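Beta-xylanase (Caldicellulosiruptor kristjanssonii, PDB 7NWN) carries a family 9 carbohydrate-binding module that probably binds plant cell-wall polysaccharide for a multimodular xylanase-glucuronoyl esterase. Local coordinates at residues E95-E100 against E165-E170; Y115-N120 against L131-K136. All coordinates share one frame; numbering follows the deposited sequence.

Contact 1 of 2, residues E95-E100 against E165-E170. With CA (calcium ion), chain S.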
ATOM      1  N   GLU A  95       4.316   2.694   3.568  1.00 33.59           N
ATOM      2  CA  GLU A  95       3.176   2.798   4.477  1.00 31.85           C
ATOM      3  C   GLU A  95       1.908   2.818   3.628  1.00 34.20           C
ATOM      4  O   GLU A  95       1.899   3.367   2.517  1.00 31.49           O
ATOM      5  CB  GLU A  95       3.232   4.137   5.203  1.00 36.31           C
ATOM      6  CG  GLU A  95       4.456   4.276   6.106  1.00 35.51           C
ATOM      7  CD  GLU A  95       4.514   5.516   6.957  1.00 40.21           C
ATOM      8  OE1 GLU A  95       3.529   6.297   6.963  1.00 41.18           O
ATOM      9  OE2 GLU A  95       5.544   5.718   7.615  1.00 41.32           O
ATOM     10  N   ILE A  96       0.871   2.169   4.170  1.00 35.88           N
ATOM     11  CA  ILE A  96      -0.415   2.011   3.502  1.00 36.14           C
ATOM     12  C   ILE A  96      -1.453   2.541   4.488  1.00 34.86           C
ATOM     13  O   ILE A  96      -1.432   2.155   5.640  1.00 32.71           O
ATOM     14  CB  ILE A  96      -0.672   0.524   3.116  1.00 36.27           C
ATOM     15  CG1 ILE A  96       0.370   0.076   2.069  1.00 38.54           C
ATOM     16  CG2 ILE A  96      -2.090   0.316   2.539  1.00 33.21           C
ATOM     17  CD1 ILE A  96       0.567  -1.431   2.082  1.00 40.70           C
ATOM     18  N   PHE A  97      -2.319   3.418   3.998  1.00 37.29           N
ATOM     19  CA  PHE A  97      -3.391   4.016   4.775  1.00 34.60           C
ATOM     20  C   PHE A  97      -4.716   3.624   4.120  1.00 36.77           C
ATOM     21  O   PHE A  97      -4.802   3.667   2.895  1.00 34.97           O
ATOM     22  CB  PHE A  97      -3.252   5.539   4.671  1.00 38.27           C
ATOM     23  CG  PHE A  97      -1.913   6.149   5.066  1.00 36.51           C
ATOM     24  CD1 PHE A  97      -0.813   6.080   4.217  1.00 34.23           C
ATOM     25  CD2 PHE A  97      -1.780   6.834   6.274  1.00 40.89           C
ATOM     26  CE1 PHE A  97       0.383   6.710   4.544  1.00 38.58           C
ATOM     27  CE2 PHE A  97      -0.588   7.478   6.614  1.00 41.27           C
ATOM     28  CZ  PHE A  97       0.490   7.410   5.744  1.00 37.80           C
ATOM     29  N   LEU A  98      -5.725   3.276   4.936  1.00 37.56           N
ATOM     30  CA  LEU A  98      -7.045   2.939   4.413  1.00 42.56           C
ATOM     31  C   LEU A  98      -8.149   3.554   5.293  1.00 37.06           C
ATOM     32  O   LEU A  98      -8.113   3.434   6.525  1.00 37.03           O
ATOM     33  CB  LEU A  98      -7.191   1.414   4.372  1.00 35.10           C
ATOM     34  CG  LEU A  98      -8.338   0.879   3.499  1.00 38.93           C
ATOM     35  CD1 LEU A  98      -8.095   1.157   2.020  1.00 35.54           C
ATOM     36  CD2 LEU A  98      -8.534  -0.621   3.765  1.00 41.53           C
ATOM     37  N   ASP A  99      -9.114   4.218   4.638  1.00 40.63           N
ATOM     38  CA  ASP A  99     -10.350   4.675   5.278  1.00 40.76           C
ATOM     39  C   ASP A  99     -11.449   3.795   4.676  1.00 41.46           C
ATOM     40  O   ASP A  99     -11.932   4.090   3.578  1.00 41.82           O
ATOM     41  CB  ASP A  99     -10.555   6.166   4.981  1.00 40.09           C
ATOM     42  CG  ASP A  99     -11.921   6.806   5.343  1.00 43.35           C
ATOM     43  OD1 ASP A  99     -12.741   6.192   6.081  1.00 36.26           O
ATOM     44  OD2 ASP A  99     -12.155   7.916   4.823  1.00 41.43           O
ATOM     45  N   GLU A 100     -11.713   2.681   5.367  1.00 40.54           N
ATOM     46  CA  GLU A 100     -12.477   1.569   4.806  1.00 45.86           C
ATOM     47  C   GLU A 100     -13.942   1.972   4.624  1.00 50.58           C
ATOM     48  O   GLU A 100     -14.539   1.622   3.614  1.00 49.08           O
ATOM     49  CB  GLU A 100     -12.370   0.340   5.715  1.00 43.34           C
ATOM     50  CG  GLU A 100     -12.834  -0.940   5.051  1.00 46.18           C
ATOM     51  CD  GLU A 100     -12.724  -2.192   5.904  1.00 46.09           C
ATOM     52  OE1 GLU A 100     -12.196  -2.127   7.024  1.00 48.73           O
ATOM     53  OE2 GLU A 100     -13.147  -3.237   5.431  1.00 55.81           O
ATOM     54  N   GLU A 165      -4.107   5.941   0.998  1.00 40.01           N
ATOM     55  CA  GLU A 165      -2.849   6.628   0.716  1.00 37.51           C
ATOM     56  C   GLU A 165      -1.713   5.584   0.690  1.00 35.51           C
ATOM     57  O   GLU A 165      -1.827   4.539   1.322  1.00 33.62           O
ATOM     58  CB  GLU A 165      -2.620   7.763   1.748  1.00 38.73           C
ATOM     59  CG  GLU A 165      -1.265   8.501   1.680  1.00 35.91           C
ATOM     60  CD  GLU A 165      -0.905   9.230   0.391  1.00 39.37           C
ATOM     61  OE1 GLU A 165      -1.207   8.726  -0.737  1.00 41.28           O
ATOM     62  OE2 GLU A 165      -0.300  10.327   0.485  1.00 42.56           O
ATOM     63  N   PHE A 166      -0.648   5.913  -0.055  1.00 33.03           N
ATOM     64  CA  PHE A 166       0.598   5.173  -0.172  1.00 36.48           C
ATOM     65  C   PHE A 166       1.762   6.154   0.068  1.00 38.11           C
ATOM     66  O   PHE A 166       1.801   7.233  -0.516  1.00 36.33           O
ATOM     67  CB  PHE A 166       0.685   4.528  -1.562  1.00 33.21           C
ATOM     68  CG  PHE A 166       1.937   3.716  -1.770  1.00 34.30           C
ATOM     69  CD1 PHE A 166       2.079   2.444  -1.224  1.00 34.50           C
ATOM     70  CD2 PHE A 166       3.012   4.275  -2.463  1.00 33.74           C
ATOM     71  CE1 PHE A 166       3.266   1.742  -1.391  1.00 36.20           C
ATOM     72  CE2 PHE A 166       4.195   3.570  -2.618  1.00 35.81           C
ATOM     73  CZ  PHE A 166       4.312   2.306  -2.075  1.00 35.45           C
ATOM     74  N   GLN A 167       2.726   5.738   0.891  1.00 37.00           N
ATOM     75  CA  GLN A 167       3.931   6.510   1.173  1.00 35.24           C
ATOM     76  C   GLN A 167       5.177   5.600   1.192  1.00 33.87           C
ATOM     77  O   GLN A 167       5.143   4.481   1.696  1.00 31.94           O
ATOM     78  CB  GLN A 167       3.811   7.144   2.562  1.00 34.34           C
ATOM     79  CG  GLN A 167       4.909   8.176   2.833  1.00 35.86           C
ATOM     80  CD  GLN A 167       4.611   8.882   4.139  1.00 40.52           C
ATOM     81  OE1 GLN A 167       3.584   9.561   4.304  1.00 38.05           O
ATOM     82  NE2 GLN A 167       5.504   8.699   5.089  1.00 35.61           N
ATOM     83  N   VAL A 168       6.298   6.144   0.685  1.00 33.81           N
ATOM     84  CA  VAL A 168       7.593   5.519   0.863  1.00 35.33           C
ATOM     85  C   VAL A 168       8.396   6.434   1.775  1.00 35.11           C
ATOM     86  O   VAL A 168       8.482   7.623   1.505  1.00 33.71           O
ATOM     87  CB  VAL A 168       8.292   5.410  -0.498  1.00 36.27           C
ATOM     88  CG1 VAL A 168       9.758   4.961  -0.392  1.00 36.78           C
ATOM     89  CG2 VAL A 168       7.489   4.524  -1.450  1.00 41.09           C
ATOM     90  N   ASN A 169       9.024   5.856   2.785  1.00 32.64           N
ATOM     91  CA  ASN A 169      10.052   6.516   3.588  1.00 35.41           C
ATOM     92  C   ASN A 169      11.424   6.104   3.045  1.00 35.98           C
ATOM     93  O   ASN A 169      11.725   4.903   2.966  1.00 33.74           O
ATOM     94  CB  ASN A 169       9.940   6.029   5.019  1.00 30.28           C
ATOM     95  CG  ASN A 169       8.565   6.367   5.589  1.00 32.20           C
ATOM     96  OD1 ASN A 169       8.059   7.482   5.396  1.00 37.37           O
ATOM     97  ND2 ASN A 169       7.978   5.435   6.330  1.00 33.00           N
ATOM     98  N   GLU A 170      12.220   7.104   2.648  1.00 34.09           N
ATOM     99  CA  GLU A 170      13.576   6.867   2.207  1.00 38.76           C
ATOM    100  C   GLU A 170      14.579   7.278   3.275  1.00 39.52           C
ATOM    101  O   GLU A 170      14.633   8.460   3.635  1.00 40.82           O
ATOM    102  CB  GLU A 170      13.983   7.650   0.972  1.00 41.79           C
ATOM    103  CG  GLU A 170      15.420   7.166   0.642  1.00 47.91           C
ATOM    104  CD  GLU A 170      16.163   8.147  -0.208  1.00 58.65           C
ATOM    105  OE1 GLU A 170      15.499   9.074  -0.786  1.00 56.10           O
ATOM    106  OE2 GLU A 170      17.374   7.982  -0.287  1.00 65.15           O
TER
HETATM  107 CA    CA S 318     -12.935   5.751   8.182  0.60 51.82          CA
HETATM  108  O   HOH W   1     -12.267   8.161   8.375  1.00 54.89           O

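Contact 2 of 2, residues Y115-N120 against L131-K136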
ATOM      1  N   TYR A 115      -0.608   1.222   8.232  1.00 32.78           N
ATOM      2  CA  TYR A 115       0.339   0.118   8.386  1.00 33.04           C
ATOM      3  C   TYR A 115       1.646   0.523   7.706  1.00 32.09           C
ATOM      4  O   TYR A 115       1.636   1.397   6.838  1.00 30.86           O
ATOM      5  CB  TYR A 115      -0.208  -1.124   7.677  1.00 35.72           C
ATOM      6  CG  TYR A 115      -1.433  -1.726   8.331  1.00 35.60           C
ATOM      7  CD1 TYR A 115      -1.460  -2.056   9.677  1.00 37.26           C
ATOM      8  CD2 TYR A 115      -2.562  -2.013   7.574  1.00 37.59           C
ATOM      9  CE1 TYR A 115      -2.600  -2.618  10.256  1.00 38.60           C
ATOM     10  CE2 TYR A 115      -3.682  -2.630   8.130  1.00 38.17           C
ATOM     11  CZ  TYR A 115      -3.722  -2.896   9.486  1.00 42.55           C
ATOM     12  OH  TYR A 115      -4.831  -3.497  10.030  1.00 37.28           O
ATOM     13  N   ARG A 116       2.734  -0.142   8.108  1.00 33.90           N
ATOM     14  CA  ARG A 116       4.082   0.140   7.581  1.00 33.95           C
ATOM     15  C   ARG A 116       4.819  -1.198   7.524  1.00 28.88           C
ATOM     16  O   ARG A 116       4.598  -2.036   8.399  1.00 29.81           O
ATOM     17  CB  ARG A 116       4.844   1.088   8.542  1.00 33.90           C
ATOM     18  CG  ARG A 116       6.246   1.532   8.085  1.00 34.22           C
ATOM     19  CD  ARG A 116       6.974   2.416   9.149  1.00 36.16           C
ATOM     20  NE  ARG A 116       6.246   3.689   9.343  1.00 36.55           N
ATOM     21  CZ  ARG A 116       5.373   3.939  10.332  1.00 34.37           C
ATOM     22  NH1 ARG A 116       5.156   3.046  11.294  1.00 35.41           N
ATOM     23  NH2 ARG A 116       4.713   5.086  10.337  1.00 35.52           N
ATOM     24  N   VAL A 117       5.667  -1.390   6.490  1.00 31.16           N
ATOM     25  CA  VAL A 117       6.529  -2.565   6.443  1.00 30.17           C
ATOM     26  C   VAL A 117       7.847  -2.098   5.827  1.00 28.95           C
ATOM     27  O   VAL A 117       7.841  -1.308   4.866  1.00 30.21           O
ATOM     28  CB  VAL A 117       5.889  -3.736   5.644  1.00 33.10           C
ATOM     29  CG1 VAL A 117       5.438  -3.334   4.246  1.00 27.65           C
ATOM     30  CG2 VAL A 117       6.752  -4.989   5.603  1.00 30.63           C
ATOM     31  N   ASN A 118       8.962  -2.493   6.454  1.00 30.92           N
ATOM     32  CA  ASN A 118      10.272  -2.148   5.912  1.00 33.96           C
ATOM     33  C   ASN A 118      10.764  -3.221   4.923  1.00 35.35           C
ATOM     34  O   ASN A 118      10.127  -4.256   4.759  1.00 33.58           O
ATOM     35  CB  ASN A 118      11.256  -1.845   7.048  1.00 30.11           C
ATOM     36  CG  ASN A 118      11.823  -3.054   7.770  1.00 34.50           C
ATOM     37  OD1 ASN A 118      11.646  -4.199   7.368  1.00 33.69           O
ATOM     38  ND2 ASN A 118      12.569  -2.804   8.841  1.00 34.59           N
ATOM     39  N   TYR A 119      11.945  -2.997   4.304  1.00 35.91           N
ATOM     40  CA  TYR A 119      12.418  -3.862   3.227  1.00 34.48           C
ATOM     41  C   TYR A 119      12.780  -5.240   3.787  1.00 33.19           C
ATOM     42  O   TYR A 119      12.840  -6.149   2.990  1.00 35.32           O
ATOM     43  CB  TYR A 119      13.613  -3.244   2.469  1.00 37.08           C
ATOM     44  CG  TYR A 119      14.799  -2.985   3.359  1.00 33.08           C
ATOM     45  CD1 TYR A 119      14.883  -1.818   4.117  1.00 34.28           C
ATOM     46  CD2 TYR A 119      15.760  -3.961   3.567  1.00 32.90           C
ATOM     47  CE1 TYR A 119      15.945  -1.600   4.991  1.00 38.87           C
ATOM     48  CE2 TYR A 119      16.842  -3.744   4.416  1.00 34.59           C
ATOM     49  CZ  TYR A 119      16.934  -2.565   5.145  1.00 44.10           C
ATOM     50  OH  TYR A 119      17.958  -2.357   6.046  1.00 40.34           O
ATOM     51  N   ASN A 120      12.994  -5.395   5.121  1.00 31.09           N
ATOM     52  CA  ASN A 120      13.233  -6.698   5.764  1.00 30.52           C
ATOM     53  C   ASN A 120      11.929  -7.369   6.224  1.00 28.16           C
ATOM     54  O   ASN A 120      11.971  -8.364   6.975  1.00 30.52           O
ATOM     55  CB  ASN A 120      14.184  -6.607   6.966  1.00 30.99           C
ATOM     56  CG  ASN A 120      15.598  -6.370   6.498  1.00 44.13           C
ATOM     57  OD1 ASN A 120      15.985  -6.858   5.431  1.00 42.74           O
ATOM     58  ND2 ASN A 120      16.330  -5.549   7.229  1.00 45.98           N
ATOM     59  N   LEU A 131      -3.136  -7.804  12.955  1.00 39.13           N
ATOM     60  CA  LEU A 131      -3.530  -9.148  12.535  1.00 37.33           C
ATOM     61  C   LEU A 131      -4.174  -9.157  11.146  1.00 34.41           C
ATOM     62  O   LEU A 131      -4.252 -10.207  10.538  1.00 36.60           O
ATOM     63  CB  LEU A 131      -4.476  -9.789  13.562  1.00 38.48           C
ATOM     64  CG  LEU A 131      -3.774 -10.477  14.743  1.00 43.89           C
ATOM     65  CD1 LEU A 131      -2.855  -9.516  15.509  1.00 50.29           C
ATOM     66  CD2 LEU A 131      -4.797 -11.048  15.703  1.00 47.52           C
ATOM     67  N   ARG A 132      -4.605  -8.002  10.639  1.00 28.83           N
ATOM     68  CA  ARG A 132      -5.233  -7.906   9.331  1.00 33.15           C
ATOM     69  C   ARG A 132      -4.179  -7.794   8.223  1.00 34.99           C
ATOM     70  O   ARG A 132      -4.541  -7.901   7.061  1.00 32.92           O
ATOM     71  CB  ARG A 132      -6.115  -6.654   9.275  1.00 31.88           C
ATOM     72  CG  ARG A 132      -7.206  -6.717  10.362  1.00 33.68           C
ATOM     73  CD  ARG A 132      -7.970  -5.400  10.401  1.00 32.52           C
ATOM     74  NE  ARG A 132      -8.630  -5.121   9.151  1.00 33.07           N
ATOM     75  CZ  ARG A 132      -9.508  -4.159   8.959  1.00 38.11           C
ATOM     76  NH1 ARG A 132      -9.854  -3.383   9.973  1.00 39.45           N
ATOM     77  NH2 ARG A 132     -10.081  -4.004   7.774  1.00 35.11           N
ATOM     78  N   PHE A 133      -2.902  -7.566   8.605  1.00 32.50           N
ATOM     79  CA  PHE A 133      -1.851  -7.140   7.670  1.00 32.30           C
ATOM     80  C   PHE A 133      -0.887  -8.307   7.471  1.00 32.52           C
ATOM     81  O   PHE A 133      -0.336  -8.873   8.442  1.00 34.17           O
ATOM     82  CB  PHE A 133      -1.127  -5.908   8.234  1.00 35.12           C
ATOM     83  CG  PHE A 133      -0.121  -5.201   7.351  1.00 30.93           C
ATOM     84  CD1 PHE A 133      -0.441  -4.871   6.050  1.00 30.39           C
ATOM     85  CD2 PHE A 133       1.064  -4.702   7.899  1.00 32.34           C
ATOM     86  CE1 PHE A 133       0.429  -4.133   5.252  1.00 32.31           C
ATOM     87  CE2 PHE A 133       1.943  -3.947   7.114  1.00 35.30           C
ATOM     88  CZ  PHE A 133       1.647  -3.694   5.784  1.00 33.13           C
ATOM     89  N   TYR A 134      -0.742  -8.724   6.205  1.00 30.57           N
ATOM     90  CA  TYR A 134       0.129  -9.861   5.943  1.00 29.34           C
ATOM     91  C   TYR A 134       1.033  -9.492   4.769  1.00 30.52           C
ATOM     92  O   TYR A 134       0.511  -9.098   3.721  1.00 29.44           O
ATOM     93  CB  TYR A 134      -0.736 -11.051   5.547  1.00 29.52           C
ATOM     94  CG  TYR A 134      -0.022 -12.332   5.196  1.00 30.85           C
ATOM     95  CD1 TYR A 134       1.164 -12.730   5.815  1.00 28.45           C
ATOM     96  CD2 TYR A 134      -0.574 -13.169   4.224  1.00 30.54           C
ATOM     97  CE1 TYR A 134       1.759 -13.932   5.470  1.00 31.31           C
ATOM     98  CE2 TYR A 134       0.006 -14.383   3.872  1.00 30.48           C
ATOM     99  CZ  TYR A 134       1.184 -14.760   4.498  1.00 32.10           C
ATOM    100  OH  TYR A 134       1.737 -15.958   4.155  1.00 32.36           O
ATOM    101  N   THR A 135       2.366  -9.659   4.951  1.00 29.43           N
ATOM    102  CA  THR A 135       3.290  -9.080   3.967  1.00 29.29           C
ATOM    103  C   THR A 135       4.430 -10.062   3.699  1.00 28.64           C
ATOM    104  O   THR A 135       4.795 -10.848   4.576  1.00 28.42           O
ATOM    105  CB  THR A 135       3.894  -7.742   4.444  1.00 31.21           C
ATOM    106  OG1 THR A 135       4.656  -8.024   5.621  1.00 33.36           O
ATOM    107  CG2 THR A 135       2.854  -6.680   4.749  1.00 32.10           C
ATOM    108  N   LYS A 136       5.035  -9.900   2.519  1.00 29.64           N
ATOM    109  CA  LYS A 136       6.328 -10.484   2.179  1.00 28.43           C
ATOM    110  C   LYS A 136       7.132  -9.414   1.445  1.00 29.40           C
ATOM    111  O   LYS A 136       6.535  -8.543   0.793  1.00 29.26           O
ATOM    112  CB  LYS A 136       6.107 -11.651   1.215  1.00 29.58           C
ATOM    113  CG  LYS A 136       5.401 -12.828   1.865  1.00 30.26           C
ATOM    114  CD  LYS A 136       6.207 -13.514   2.920  1.00 35.15           C
ATOM    115  CE  LYS A 136       5.424 -14.692   3.461  1.00 42.12           C
ATOM    116  NZ  LYS A 136       6.007 -15.161   4.753  1.00 45.81           N
TER

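Contact 1 of 2, residues E95-E100 against E165-E170
E95 and Q167 form a hydrogen-bonded antiparallel pair, as do F97 and E165, two residues along the first strand and two back along the second. They join strands 93-99 and 161-171 inside the mixed sheet of the CBM9-type beta-sandwich. The N-to-C directions of the short segments are 165° apart, and four backbone bonds fix the register: E95 N to Q167 O (2.7 Å), Q167 N to E95 O, F97 N to E165 O (2.9 Å) and E165 N to F97 O. Between them, I96 and F166 make a non-hydrogen-bonded pair whose side chains go to the other face, toward strand 69-77.

The F97 ring lies alongside E165 on the E95 face, with CD1 3.5 Å from E165 CB; Q167 CB meets its edge 4.0 Å from F97 CE1.

Among side chains, N169 ND2 bonds to E95 OE2 at 2.8 Å, nearly straight at 172°, from above the carboxylate plane. Q167 NE2 donates to N169 OD1 (2.8 Å), which probably holds the N169 amide with ND2 turned to E95. D99 OD1, at the first strand's C-terminal end, binds a calcium ion. R116 makes a salt bridge to E95 OE2 and H114 NE2 a hydrogen bond to OE1, so this buried carboxylate is probably ionised.

Contact 2 of 2, residues Y115-N120 against L131-K136
Two layers of the beta-sandwich meet here: strand 112-118 of the mixed sheet faces strand 133-140, at the border of the four-stranded antiparallel sheet. Their short axes are 8.8 Å apart, a separation filled by side chains.

Y115 and F133 are the centre of the contact. Their rings form an offset stack, centroids 4.6 Å apart and planes only 8° from parallel, and the two side chains slide past each other in opposite directions. Each ring therefore covers the other's CB: Y115 CB sits 3.6 Å from the centroid of the F133 ring, and F133 CB 3.9 Å from that of Y115, both over the face as CH-pi contacts. With chi1 at -173°, the F133 ring swings away from its own backbone N and across to Y115. T135 CG2 covers the opposite face of F133 toward the rim, while R116 O meets its edge at CE2 (3.5 Å).

Beyond the stack, V117 CG2 and T135 OG1 meet tip to tip at 3.7 Å; that hydroxyl is hydrogen-bonded to N121. Y115 OH lies 3.5 Å from R132 CB and bonds to the carbonyl of D129. A serine here would keep CB over the F133 ring but would probably leave F133 CB without its ring partner and the D129 carbonyl without the phenol. The sheets thus meet here mainly through apolar and ring-face contact, with marginal polar bonds that probably fix the phenol and the threonine hydroxyl.

In the fold
The centres of the two contacts lie about 12 Å apart, and strands 93-99 and 112-118, one from each, are antiparallel neighbours in the mixed sheet. Contact 2 is nested along the chain within the loop closed by contact 1. The first contact joins strands within that sheet; the second crosses to strand 133-140 of the opposing four-stranded sheet. They touch directly: R116 of contact 2 shares the E95 carboxylate, and Y115 N makes a probable hydrogen bond to I96 O (2.9 Å). At the C-terminal end of strand 93-99, D99 shares its calcium ion with D103, D111 and D112, which probably helps hold that end to the start of strand 112-118.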